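Local coordinates for protein alpha-L-rhamnosidase (Streptomyces avermitilis, PDB 3W5N) that hydrolyses terminal alpha-L-rhamnose residues from citrus flavonoids and gum arabic, and carries a calcium-dependent carbohydrate-binding module that recognises L-rhamnose, at residues W140-E145 against G232-I237; F159-D164 against A255-T260; N219-V224 against R269-D274. All coordinates share one frame; numbering follows the deposited sequence. Where two conformers were deposited one is given.

Contact 1. Residues W140-E145 against G232-I237. With CA (calcium ion), chain B; RAM (alpha-L-rhamnopyranose), chain D.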
loop_
_atom_site.group_PDB
_atom_site.type_symbol
_atom_site.label_atom_id
_atom_site.label_comp_id
_atom_site.label_asym_id
_atom_site.label_seq_id
_atom_site.Cartn_x
_atom_site.Cartn_y
_atom_site.Cartn_z
ATOM N N TRP A 140 -31.619 20.182 -17.572
ATOM C CA TRP A 140 -31.030 19.606 -18.768
ATOM C C TRP A 140 -31.767 20.186 -19.952
ATOM O O TRP A 140 -32.999 20.157 -19.976
ATOM C CB TRP A 140 -31.192 18.086 -18.793
ATOM C CG TRP A 140 -30.445 17.374 -17.690
ATOM C CD1 TRP A 140 -30.906 17.101 -16.428
ATOM C CD2 TRP A 140 -29.142 16.800 -17.781
ATOM N NE1 TRP A 140 -29.938 16.411 -15.711
ATOM C CE2 TRP A 140 -28.853 16.210 -16.526
ATOM C CE3 TRP A 140 -28.183 16.722 -18.804
ATOM C CZ2 TRP A 140 -27.641 15.546 -16.268
ATOM C CZ3 TRP A 140 -26.972 16.073 -18.541
ATOM C CH2 TRP A 140 -26.716 15.499 -17.280
ATOM N N ILE A 141 -31.038 20.718 -20.924
ATOM C CA ILE A 141 -31.701 21.277 -22.101
ATOM C C ILE A 141 -31.219 20.616 -23.392
ATOM O O ILE A 141 -30.154 19.999 -23.440
ATOM C CB ILE A 141 -31.587 22.826 -22.194
ATOM C CG1 ILE A 141 -30.114 23.288 -22.309
ATOM C CG2 ILE A 141 -32.239 23.502 -21.003
ATOM C CD1 ILE A 141 -30.022 24.785 -22.608
ATOM N N TRP A 142 -32.037 20.733 -24.437
ATOM C CA TRP A 142 -31.693 20.283 -25.772
ATOM C C TRP A 142 -32.422 21.162 -26.782
ATOM O O TRP A 142 -33.161 22.060 -26.401
ATOM C CB TRP A 142 -32.074 18.807 -25.958
ATOM C CG TRP A 142 -31.438 18.153 -27.142
ATOM C CD1 TRP A 142 -32.084 17.692 -28.255
ATOM C CD2 TRP A 142 -30.048 17.854 -27.333
ATOM N NE1 TRP A 142 -31.183 17.132 -29.129
ATOM C CE2 TRP A 142 -29.927 17.223 -28.597
ATOM C CE3 TRP A 142 -28.894 18.068 -26.570
ATOM C CZ2 TRP A 142 -28.701 16.797 -29.111
ATOM C CZ3 TRP A 142 -27.654 17.630 -27.096
ATOM C CH2 TRP A 142 -27.581 17.010 -28.347
ATOM N N PHE A 143 -32.180 20.929 -28.066
ATOM C CA PHE A 143 -33.037 21.501 -29.103
ATOM C C PHE A 143 -34.501 21.009 -28.916
ATOM O O PHE A 143 -34.710 19.866 -28.503
ATOM C CB PHE A 143 -32.502 21.123 -30.496
ATOM C CG PHE A 143 -33.290 21.736 -31.605
ATOM C CD1 PHE A 143 -33.066 23.059 -31.980
ATOM C CD2 PHE A 143 -34.329 21.025 -32.205
ATOM C CE1 PHE A 143 -33.820 23.644 -32.975
ATOM C CE2 PHE A 143 -35.103 21.615 -33.198
ATOM C CZ PHE A 143 -34.851 22.925 -33.581
ATOM N N PRO A 144 -35.511 21.863 -29.220
ATOM C CA PRO A 144 -36.905 21.417 -29.115
ATOM C C PRO A 144 -37.290 20.416 -30.225
ATOM O O PRO A 144 -37.845 20.798 -31.268
ATOM C CB PRO A 144 -37.698 22.730 -29.231
ATOM C CG PRO A 144 -36.832 23.601 -30.083
ATOM C CD PRO A 144 -35.432 23.289 -29.596
ATOM N N GLU A 145 -36.968 19.141 -30.001
ATOM C CA GLU A 145 -37.351 18.063 -30.920
ATOM C C GLU A 145 -37.781 16.868 -30.072
ATOM O O GLU A 145 -36.998 16.373 -29.266
ATOM C CB GLU A 145 -36.197 17.709 -31.892
ATOM C CG GLU A 145 -34.871 17.359 -31.223
ATOM C CD GLU A 145 -33.676 17.300 -32.170
ATOM O OE1 GLU A 145 -33.852 17.356 -33.400
ATOM O OE2 GLU A 145 -32.546 17.184 -31.675
ATOM N N GLY A 232 -31.033 7.917 -28.812
ATOM C CA GLY A 232 -31.293 7.767 -27.391
ATOM C C GLY A 232 -31.241 9.130 -26.707
ATOM O O GLY A 232 -31.217 10.169 -27.398
ATOM N N PRO A 233 -31.230 9.148 -25.368
ATOM C CA PRO A 233 -31.378 10.424 -24.629
ATOM C C PRO A 233 -30.271 11.425 -24.930
ATOM O O PRO A 233 -29.140 11.034 -25.209
ATOM C CB PRO A 233 -31.351 10.002 -23.156
ATOM C CG PRO A 233 -31.641 8.529 -23.153
ATOM C CD PRO A 233 -31.127 7.991 -24.457
ATOM N N ALA A 234 -30.616 12.709 -24.887
ATOM C CA ALA A 234 -29.642 13.778 -25.065
ATOM C C ALA A 234 -30.040 14.959 -24.211
ATOM O O ALA A 234 -31.232 15.182 -23.923
ATOM C CB ALA A 234 -29.566 14.208 -26.523
ATOM N N GLY A 235 -29.042 15.750 -23.831
ATOM C CA GLY A 235 -29.302 16.934 -23.034
ATOM C C GLY A 235 -27.999 17.429 -22.440
ATOM O O GLY A 235 -27.065 16.656 -22.256
ATOM N N TRP A 236 -27.935 18.716 -22.128
ATOM C CA TRP A 236 -26.762 19.221 -21.425
ATOM C C TRP A 236 -27.233 20.158 -20.317
ATOM O O TRP A 236 -28.360 20.673 -20.351
ATOM C CB TRP A 236 -25.737 19.852 -22.395
ATOM C CG TRP A 236 -26.178 21.147 -22.985
ATOM C CD1 TRP A 236 -26.955 21.319 -24.099
ATOM C CD2 TRP A 236 -25.885 22.460 -22.495
ATOM N NE1 TRP A 236 -27.154 22.654 -24.333
ATOM C CE2 TRP A 236 -26.511 23.378 -23.362
ATOM C CE3 TRP A 236 -25.156 22.947 -21.399
ATOM C CZ2 TRP A 236 -26.434 24.762 -23.177
ATOM C CZ3 TRP A 236 -25.080 24.330 -21.211
ATOM C CH2 TRP A 236 -25.718 25.221 -22.096
ATOM N N ILE A 237 -26.396 20.374 -19.315
ATOM C CA ILE A 237 -26.832 21.123 -18.155
ATOM C C ILE A 237 -25.639 21.930 -17.644
ATOM O O ILE A 237 -24.502 21.463 -17.755
ATOM C CB ILE A 237 -27.331 20.140 -17.061
ATOM C CG1 ILE A 237 -27.940 20.890 -15.872
ATOM C CG2 ILE A 237 -26.204 19.200 -16.630
ATOM C CD1 ILE A 237 -28.752 20.027 -14.919
HETATM CA CA CA B . -27.003 9.990 -25.496
HETATM C C1 RAM D . -25.742 5.811 -21.742
HETATM C C2 RAM D . -25.095 6.617 -22.870
HETATM C C3 RAM D . -26.170 7.379 -23.665
HETATM C C4 RAM D . -27.027 8.249 -22.757
HETATM C C5 RAM D . -27.659 7.388 -21.653
HETATM C C6 RAM D . -28.394 8.227 -20.605
HETATM O O1 RAM D . -26.456 4.698 -22.304
HETATM O O2 RAM D . -24.166 7.519 -22.260
HETATM O O3 RAM D . -25.672 8.199 -24.739
HETATM O O4 RAM D . -27.967 8.911 -23.637
HETATM O O5 RAM D . -26.650 6.611 -20.961
HETATM O O HOH W 1 -27.947 8.199 -26.830
#
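In the rhamnose-binding CBM67 module, a single antiparallel beta bridge joins Ile141 to Trp236 just beyond a calcium site. Two backbone bonds define it: Ile141 N donates to Trp236 O at 2.7 Å, and Trp236 N returns to Ile141 O at 2.9 Å. The short strands lie at 133° and make this one bridge, which ties strand 139-142, paired in its own small sheet with strand 282-286, to strand 235-244 of another sheet.

Three CH-pi contacts surround the bridge. Ala234 CB sits over the centre of the six-membered ring of Trp142, 3.6 Å from the centroid. Ile237 CG2 covers a face of Trp140, its nearest ring atom being CZ3 at 3.7 Å, while Gly235 O meets the edge of that indole at CE3. On Ile141, CG1 lies between the backbone N and the carbonyl carbon (chi1 62°), which sets it over a face of the Trp236 pyrrole ring, 3.9 Å from the centroid, with CD1 3.6 Å from Trp236 CZ2. Trp142 NE1 donates a bent bond (138°, 2.9 Å) to Glu145 OE2, on that oxygen's anti lone pair, and Arg157 salt-bridges the same oxygen.

Pro233 O binds calcium at 2.4 Å, in company with Asp179, Asn180, Asn228, a water, and O3 and O4 of the rhamnose. Metal ligation and aromatic packing thus fall on consecutive residues, Pro233 and buried Ala234.

Contact 2. Residues F159-D164 against A255-T260; sequences FRRTVD and ASWKST. With RAM (alpha-L-rhamnopyranose), chain F.
Strands 159-164 and 258-260 run antiparallel at 159°, their axes 4.7 Å apart at closest approach, with Phe159-Ser259 a non-hydrogen-bonded pair and Arg160-Lys258 a hydrogen-bonded one. The latter closes through Arg160 N to Lys258 O at 3.0 Å and Lys258 N to Arg160 O at 2.8 Å.

Phe159 and Ser259 share one face of the sheet, where the serine hydroxyl lies over the phenyl ring, Ser259 OG 3.2 Å from Phe159 CE2. That hydroxyl is also hydrogen-bonded to Trp158 O, which gives it a polar partner within this aromatic setting.

Beyond the paired residues, Arg161 crosses Trp257 at about a right angle. Its CB sits centrally over the indole, 3.4 Å from the centroid of the six-membered ring, a close CH-pi contact. A bend at chi2 (83°) then carries the rest of the chain past the pyrrole side, where CD comes to 3.9 Å from Trp257 CD1. The guanidinium does not stack on the indole, since the two planes are 71° apart; instead, Val163 CG1 covers one of its faces and Ser256 CB the other, although Ser256 has two conformers. Trp257 NE1 is satisfied elsewhere, by Phe252 O.

Arg160 and Lys258 take the other face. Arg160 forms a salt bridge with Asp275 and reaches Glu270 O and Trp268 O, whereas Lys258 NZ turns away to Trp278 O and Asp275 O. Farther along the strand, Thr162 OG1 is hydrogen-bonded to O4 of a bound rhamnose at 3.0 Å. Short strand 258-260 closes one border of a five-stranded antiparallel sheet next to 156-165, and Phe159 and Trp257 pack edge-to-face with Trp236 of strand 235-244 in the other sheet, as in the beta-sandwich of a carbohydrate-binding module.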
loop_
_atom_site.group_PDB
_atom_site.type_symbol
_atom_site.label_atom_id
_atom_site.label_comp_id
_atom_site.label_asym_id
_atom_site.label_seq_id
_atom_site.Cartn_x
_atom_site.Cartn_y
_atom_site.Cartn_z
ATOM N N PHE A 159 -26.267 26.162 -29.184
ATOM C CA PHE A 159 -26.954 26.908 -28.127
ATOM C C PHE A 159 -26.213 28.192 -27.837
ATOM O O PHE A 159 -24.955 28.217 -27.845
ATOM C CB PHE A 159 -27.029 26.091 -26.813
ATOM C CG PHE A 159 -27.658 24.735 -26.978
ATOM C CD1 PHE A 159 -26.903 23.666 -27.472
ATOM C CD2 PHE A 159 -29.009 24.524 -26.675
ATOM C CE1 PHE A 159 -27.470 22.410 -27.674
ATOM C CE2 PHE A 159 -29.582 23.263 -26.861
ATOM C CZ PHE A 159 -28.813 22.205 -27.360
ATOM N N ARG A 160 -26.997 29.236 -27.573
ATOM C CA ARG A 160 -26.487 30.562 -27.247
ATOM C C ARG A 160 -27.278 31.216 -26.138
ATOM O O ARG A 160 -28.499 31.031 -26.032
ATOM C CB ARG A 160 -26.550 31.480 -28.478
ATOM C CG ARG A 160 -25.412 31.275 -29.462
ATOM C CD ARG A 160 -25.540 32.180 -30.686
ATOM N NE ARG A 160 -25.744 33.578 -30.323
ATOM C CZ ARG A 160 -24.769 34.478 -30.198
ATOM N NH1 ARG A 160 -23.511 34.124 -30.424
ATOM N NH2 ARG A 160 -25.056 35.725 -29.847
ATOM N N ARG A 161 -26.579 32.008 -25.335
ATOM C CA ARG A 161 -27.227 32.798 -24.301
ATOM C C ARG A 161 -26.374 34.030 -24.067
ATOM O O ARG A 161 -25.167 33.917 -23.927
ATOM C CB ARG A 161 -27.288 31.977 -23.023
ATOM C CG ARG A 161 -27.768 32.711 -21.795
ATOM C CD ARG A 161 -29.270 32.730 -21.778
ATOM N NE ARG A 161 -29.776 32.999 -20.447
ATOM C CZ ARG A 161 -30.332 34.144 -20.073
ATOM N NH1 ARG A 161 -30.466 35.156 -20.946
ATOM N NH2 ARG A 161 -30.770 34.272 -18.818
ATOM N N THR A 162 -27.003 35.195 -24.050
ATOM C CA THR A 162 -26.315 36.405 -23.606
ATOM C C THR A 162 -26.900 36.813 -22.273
ATOM O O THR A 162 -28.118 37.015 -22.162
ATOM C CB THR A 162 -26.470 37.561 -24.603
ATOM O OG1 THR A 162 -25.942 37.150 -25.867
ATOM C CG2 THR A 162 -25.709 38.786 -24.101
ATOM N N VAL A 163 -26.025 36.945 -21.280
ATOM C CA VAL A 163 -26.444 37.283 -19.923
ATOM C C VAL A 163 -25.733 38.523 -19.403
ATOM O O VAL A 163 -24.554 38.726 -19.676
ATOM C CB VAL A 163 -26.224 36.114 -18.951
ATOM C CG1 VAL A 163 -27.254 35.038 -19.217
ATOM C CG2 VAL A 163 -24.800 35.572 -19.036
ATOM N N ASP A 164 -26.483 39.344 -18.674
ATOM C CA ASP A 164 -26.000 40.611 -18.141
ATOM C C ASP A 164 -25.491 40.356 -16.716
ATOM O O ASP A 164 -26.281 40.198 -15.775
ATOM C CB ASP A 164 -27.148 41.631 -18.154
ATOM C CG ASP A 164 -26.706 43.044 -17.790
ATOM O OD1 ASP A 164 -25.546 43.254 -17.379
ATOM O OD2 ASP A 164 -27.542 43.966 -17.919
ATOM N N ALA A 255 -34.762 27.457 -20.647
ATOM C CA ALA A 255 -35.408 27.873 -21.899
ATOM C C ALA A 255 -35.153 29.338 -22.302
ATOM O O ALA A 255 -35.712 29.811 -23.298
ATOM C CB ALA A 255 -36.917 27.580 -21.858
ATOM N N SER A 256 -34.334 30.060 -21.538
ATOM C CA SER A 256 -33.889 31.398 -21.936
ATOM C C SER A 256 -32.732 31.308 -22.940
ATOM O O SER A 256 -32.326 32.317 -23.531
ATOM C CB SER A 256 -33.471 32.228 -20.715
ATOM O OG SER A 256 -34.574 32.478 -19.854
ATOM N N TRP A 257 -32.188 30.100 -23.113
ATOM C CA TRP A 257 -31.161 29.819 -24.124
ATOM C C TRP A 257 -31.802 29.653 -25.489
ATOM O O TRP A 257 -32.916 29.132 -25.597
ATOM C CB TRP A 257 -30.404 28.535 -23.789
ATOM C CG TRP A 257 -29.452 28.692 -22.641
ATOM C CD1 TRP A 257 -29.776 28.919 -21.324
ATOM C CD2 TRP A 257 -28.024 28.650 -22.702
ATOM N NE1 TRP A 257 -28.632 29.019 -20.567
ATOM C CE2 TRP A 257 -27.544 28.855 -21.384
ATOM C CE3 TRP A 257 -27.095 28.482 -23.746
ATOM C CZ2 TRP A 257 -26.170 28.880 -21.080
ATOM C CZ3 TRP A 257 -25.722 28.512 -23.442
ATOM C CH2 TRP A 257 -25.284 28.714 -22.123
ATOM N N LYS A 258 -31.109 30.100 -26.529
ATOM C CA LYS A 258 -31.557 29.846 -27.902
ATOM C C LYS A 258 -30.880 28.595 -28.415
ATOM O O LYS A 258 -29.772 28.298 -28.007
ATOM C CB LYS A 258 -31.220 31.044 -28.800
ATOM C CG LYS A 258 -32.053 32.285 -28.516
ATOM C CD LYS A 258 -33.551 32.001 -28.702
ATOM C CE LYS A 258 -34.341 33.259 -29.064
ATOM N NZ LYS A 258 -34.237 33.610 -30.512
ATOM N N SER A 259 -31.544 27.857 -29.308
ATOM C CA SER A 259 -30.981 26.644 -29.856
ATOM C C SER A 259 -31.290 26.510 -31.349
ATOM O O SER A 259 -32.320 26.995 -31.800
ATOM C CB SER A 259 -31.519 25.416 -29.107
ATOM O OG SER A 259 -30.879 24.246 -29.622
ATOM N N THR A 260 -30.398 25.853 -32.092
ATOM C CA THR A 260 -30.661 25.509 -33.492
ATOM C C THR A 260 -30.255 24.086 -33.847
ATOM O O THR A 260 -29.353 23.516 -33.214
ATOM C CB THR A 260 -30.024 26.524 -34.475
ATOM O OG1 THR A 260 -30.495 26.249 -35.799
ATOM C CG2 THR A 260 -28.486 26.444 -34.441
HETATM C C1 RAM F . -27.889 42.461 -29.476
HETATM C C2 RAM F . -27.498 41.140 -30.197
HETATM C C3 RAM F . -26.318 40.634 -29.356
HETATM C C4 RAM F . -26.754 40.295 -27.922
HETATM C C5 RAM F . -27.384 41.536 -27.254
HETATM C C6 RAM F . -28.039 41.201 -25.913
HETATM O O1 RAM F . -26.823 43.434 -29.359
HETATM O O2 RAM F . -28.730 40.423 -30.105
HETATM O O3 RAM F . -25.611 39.544 -29.957
HETATM O O4 RAM F . -25.621 39.781 -27.193
HETATM O O5 RAM F . -28.356 42.173 -28.135
#

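Contact 3. Residues N219-V224 against R269-D274; sequences NNTLAV and REPDFD. With NA (sodium ion), chain K; RAM (alpha-L-rhamnopyranose), chain F.
A water molecule donates to both Thr221 O, at 3.0 Å, and Arg269 O, at 2.8 Å, so the strand and the loop are joined through solvent.

Direct packing lies on both flanks of this bridge. Thr221 OG1 approaches Pro271 CA at 3.3 Å, and this hydroxyl is also hydrogen-bonded to Thr162 OG1 on the adjoining strand. Ala223 CB meets the aliphatic part of Arg269, 4.0 Å from its CG. Because the arginine chain is extended from CG to NE, its head reaches along the strand, with NH1 3.1 Å from Ala223 O at the guanidinium edge; Ser185 OG and Ala183 O accept hydrogen bonds from that nitrogen.

A type I turn from Glu270 to Phe273 then delivers Phe273 O to a sodium ion at 2.6 Å. Rhamnose O2 and two waters are further ligands, one of those waters also donating to Asp272 O. Rhamnose O3 is modelled as the fifth, but it is set too close to Pro271 O, so the detail of the sodium site on that side is less certain.

The loop between strands 258-260 and 282-286 therefore lies against strand 218-227, which is flanked in its sheet by strands 181-186 and 156-165.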
loop_
_atom_site.group_PDB
_atom_site.type_symbol
_atom_site.label_atom_id
_atom_site.label_comp_id
_atom_site.label_asym_id
_atom_site.label_seq_id
_atom_site.Cartn_x
_atom_site.Cartn_y
_atom_site.Cartn_z
ATOM N N ASN A 219 -22.888 42.450 -20.522
ATOM C CA ASN A 219 -23.282 41.356 -21.422
ATOM C C ASN A 219 -22.136 40.410 -21.757
ATOM O O ASN A 219 -21.108 40.840 -22.269
ATOM C CB ASN A 219 -23.896 41.916 -22.724
ATOM C CG ASN A 219 -25.331 42.431 -22.547
ATOM O OD1 ASN A 219 -25.798 43.276 -23.324
ATOM N ND2 ASN A 219 -26.039 41.911 -21.557
ATOM N N ASN A 220 -22.335 39.122 -21.465
ATOM C CA ASN A 220 -21.389 38.047 -21.790
ATOM C C ASN A 220 -22.144 37.044 -22.645
ATOM O O ASN A 220 -23.281 36.688 -22.314
ATOM C CB ASN A 220 -20.917 37.320 -20.523
ATOM C CG ASN A 220 -20.037 38.174 -19.628
ATOM O OD1 ASN A 220 -18.877 37.833 -19.401
ATOM N ND2 ASN A 220 -20.576 39.270 -19.104
ATOM N N THR A 221 -21.526 36.579 -23.721
ATOM C CA THR A 221 -22.174 35.604 -24.598
ATOM C C THR A 221 -21.630 34.218 -24.395
ATOM O O THR A 221 -20.441 33.973 -24.579
ATOM C CB THR A 221 -22.064 36.014 -26.060
ATOM O OG1 THR A 221 -22.766 37.256 -26.226
ATOM C CG2 THR A 221 -22.673 34.928 -26.991
ATOM N N LEU A 222 -22.508 33.322 -23.957
ATOM C CA LEU A 222 -22.159 31.934 -23.750
ATOM C C LEU A 222 -22.648 31.158 -24.965
ATOM O O LEU A 222 -23.741 31.407 -25.457
ATOM C CB LEU A 222 -22.816 31.404 -22.461
ATOM C CG LEU A 222 -22.702 32.301 -21.218
ATOM C CD1 LEU A 222 -23.438 31.726 -20.011
ATOM C CD2 LEU A 222 -21.239 32.552 -20.895
ATOM N N ALA A 223 -21.827 30.241 -25.462
ATOM C CA ALA A 223 -22.213 29.409 -26.607
ATOM C C ALA A 223 -21.759 27.989 -26.370
ATOM O O ALA A 223 -20.636 27.749 -25.914
ATOM C CB ALA A 223 -21.639 29.969 -27.914
ATOM N N VAL A 224 -22.631 27.039 -26.700
ATOM C CA VAL A 224 -22.374 25.643 -26.422
ATOM C C VAL A 224 -22.791 24.846 -27.647
ATOM O O VAL A 224 -23.880 25.059 -28.178
ATOM C CB VAL A 224 -23.209 25.166 -25.198
ATOM C CG1 VAL A 224 -23.122 23.657 -25.023
ATOM C CG2 VAL A 224 -22.780 25.892 -23.920
ATOM N N ARG A 269 -20.298 31.697 -32.217
ATOM C CA ARG A 269 -19.904 31.830 -30.826
ATOM C C ARG A 269 -19.693 33.285 -30.410
ATOM O O ARG A 269 -19.559 33.563 -29.234
ATOM C CB ARG A 269 -18.667 30.984 -30.513
ATOM C CG ARG A 269 -18.868 29.491 -30.736
ATOM C CD ARG A 269 -17.646 28.692 -30.296
ATOM N NE ARG A 269 -17.884 27.254 -30.398
ATOM C CZ ARG A 269 -18.346 26.457 -29.418
ATOM N NH1 ARG A 269 -18.644 26.929 -28.210
ATOM N NH2 ARG A 269 -18.522 25.162 -29.668
ATOM N N GLU A 270 -19.678 34.208 -31.371
ATOM C CA GLU A 270 -19.356 35.614 -31.063
ATOM C C GLU A 270 -20.542 36.385 -30.488
ATOM O O GLU A 270 -21.698 36.110 -30.857
ATOM C CB GLU A 270 -18.858 36.342 -32.319
ATOM C CG GLU A 270 -17.643 35.707 -32.986
ATOM C CD GLU A 270 -16.402 35.684 -32.099
ATOM O OE1 GLU A 270 -16.246 36.564 -31.226
ATOM O OE2 GLU A 270 -15.567 34.779 -32.281
ATOM N N PRO A 271 -20.271 37.384 -29.628
ATOM C CA PRO A 271 -21.323 38.222 -29.052
ATOM C C PRO A 271 -22.349 38.780 -30.038
ATOM O O PRO A 271 -23.545 38.679 -29.760
ATOM C CB PRO A 271 -20.537 39.352 -28.386
ATOM C CG PRO A 271 -19.299 38.668 -27.925
ATOM C CD PRO A 271 -18.970 37.635 -28.966
ATOM N N ASP A 272 -21.912 39.323 -31.176
ATOM C CA ASP A 272 -22.856 40.048 -32.046
ATOM C C ASP A 272 -23.557 39.227 -33.138
ATOM O O ASP A 272 -24.236 39.785 -34.002
ATOM C CB ASP A 272 -22.226 41.326 -32.612
ATOM C CG ASP A 272 -22.179 42.459 -31.583
ATOM O OD1 ASP A 272 -22.966 42.434 -30.604
ATOM O OD2 ASP A 272 -21.352 43.385 -31.752
ATOM N N PHE A 273 -23.423 37.913 -33.067
ATOM C CA PHE A 273 -24.031 36.995 -34.019
ATOM C C PHE A 273 -25.555 37.056 -33.917
ATOM O O PHE A 273 -26.091 37.176 -32.820
ATOM C CB PHE A 273 -23.546 35.578 -33.712
ATOM C CG PHE A 273 -24.155 34.528 -34.587
ATOM C CD1 PHE A 273 -23.601 34.232 -35.821
ATOM C CD2 PHE A 273 -25.300 33.840 -34.175
ATOM C CE1 PHE A 273 -24.177 33.263 -36.636
ATOM C CE2 PHE A 273 -25.866 32.864 -34.979
ATOM C CZ PHE A 273 -25.310 32.583 -36.212
ATOM N N ASP A 274 -26.262 36.974 -35.040
ATOM C CA ASP A 274 -27.720 37.042 -34.971
ATOM C C ASP A 274 -28.373 35.669 -34.737
ATOM O O ASP A 274 -28.372 34.804 -35.622
ATOM C CB ASP A 274 -28.315 37.723 -36.210
ATOM C CG ASP A 274 -29.839 37.724 -36.179
ATOM O OD1 ASP A 274 -30.395 37.855 -35.069
ATOM O OD2 ASP A 274 -30.475 37.574 -37.240
HETATM NA NA NA K . -27.404 38.951 -31.456
HETATM C C1 RAM F . -27.889 42.461 -29.476
HETATM C C2 RAM F . -27.498 41.140 -30.197
HETATM C C3 RAM F . -26.318 40.634 -29.356
HETATM C C4 RAM F . -26.754 40.295 -27.922
HETATM C C5 RAM F . -27.384 41.536 -27.254
HETATM C C6 RAM F . -28.039 41.201 -25.913
HETATM O O1 RAM F . -26.823 43.434 -29.359
HETATM O O2 RAM F . -28.730 40.423 -30.105
HETATM O O3 RAM F . -25.611 39.544 -29.957
HETATM O O4 RAM F . -25.621 39.781 -27.193
HETATM O O5 RAM F . -28.356 42.173 -28.135
HETATM O O HOH W 2 -19.098 32.433 -26.726
HETATM O O HOH W 3 -26.842 40.557 -33.329
HETATM O O HOH W 4 -27.768 37.048 -29.718
#

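How the contacts relate
All three contacts lie in the CBM67 region, 44 to 50 Å from the centre of the chain. The centres of contacts 2 and 3 are about 9 Å apart. Contact 1 lies farther off, its centre about 14 Å from that of contact 2 and about 20 Å from that of contact 3. The segments alternate along the sequence: the first members follow in the order of the contacts, then the second members in the same order. A probable backbone bond from Leu222 N to Arg161 O (2.7 Å) joins neighbouring strands 218-227 and 156-165. Trp236 also packs against Val224. The module carries the calcium-dependent rhamnose site near contact 1; a second rhamnose, with sodium, is modelled beside contacts 2 and 3, its significance not established.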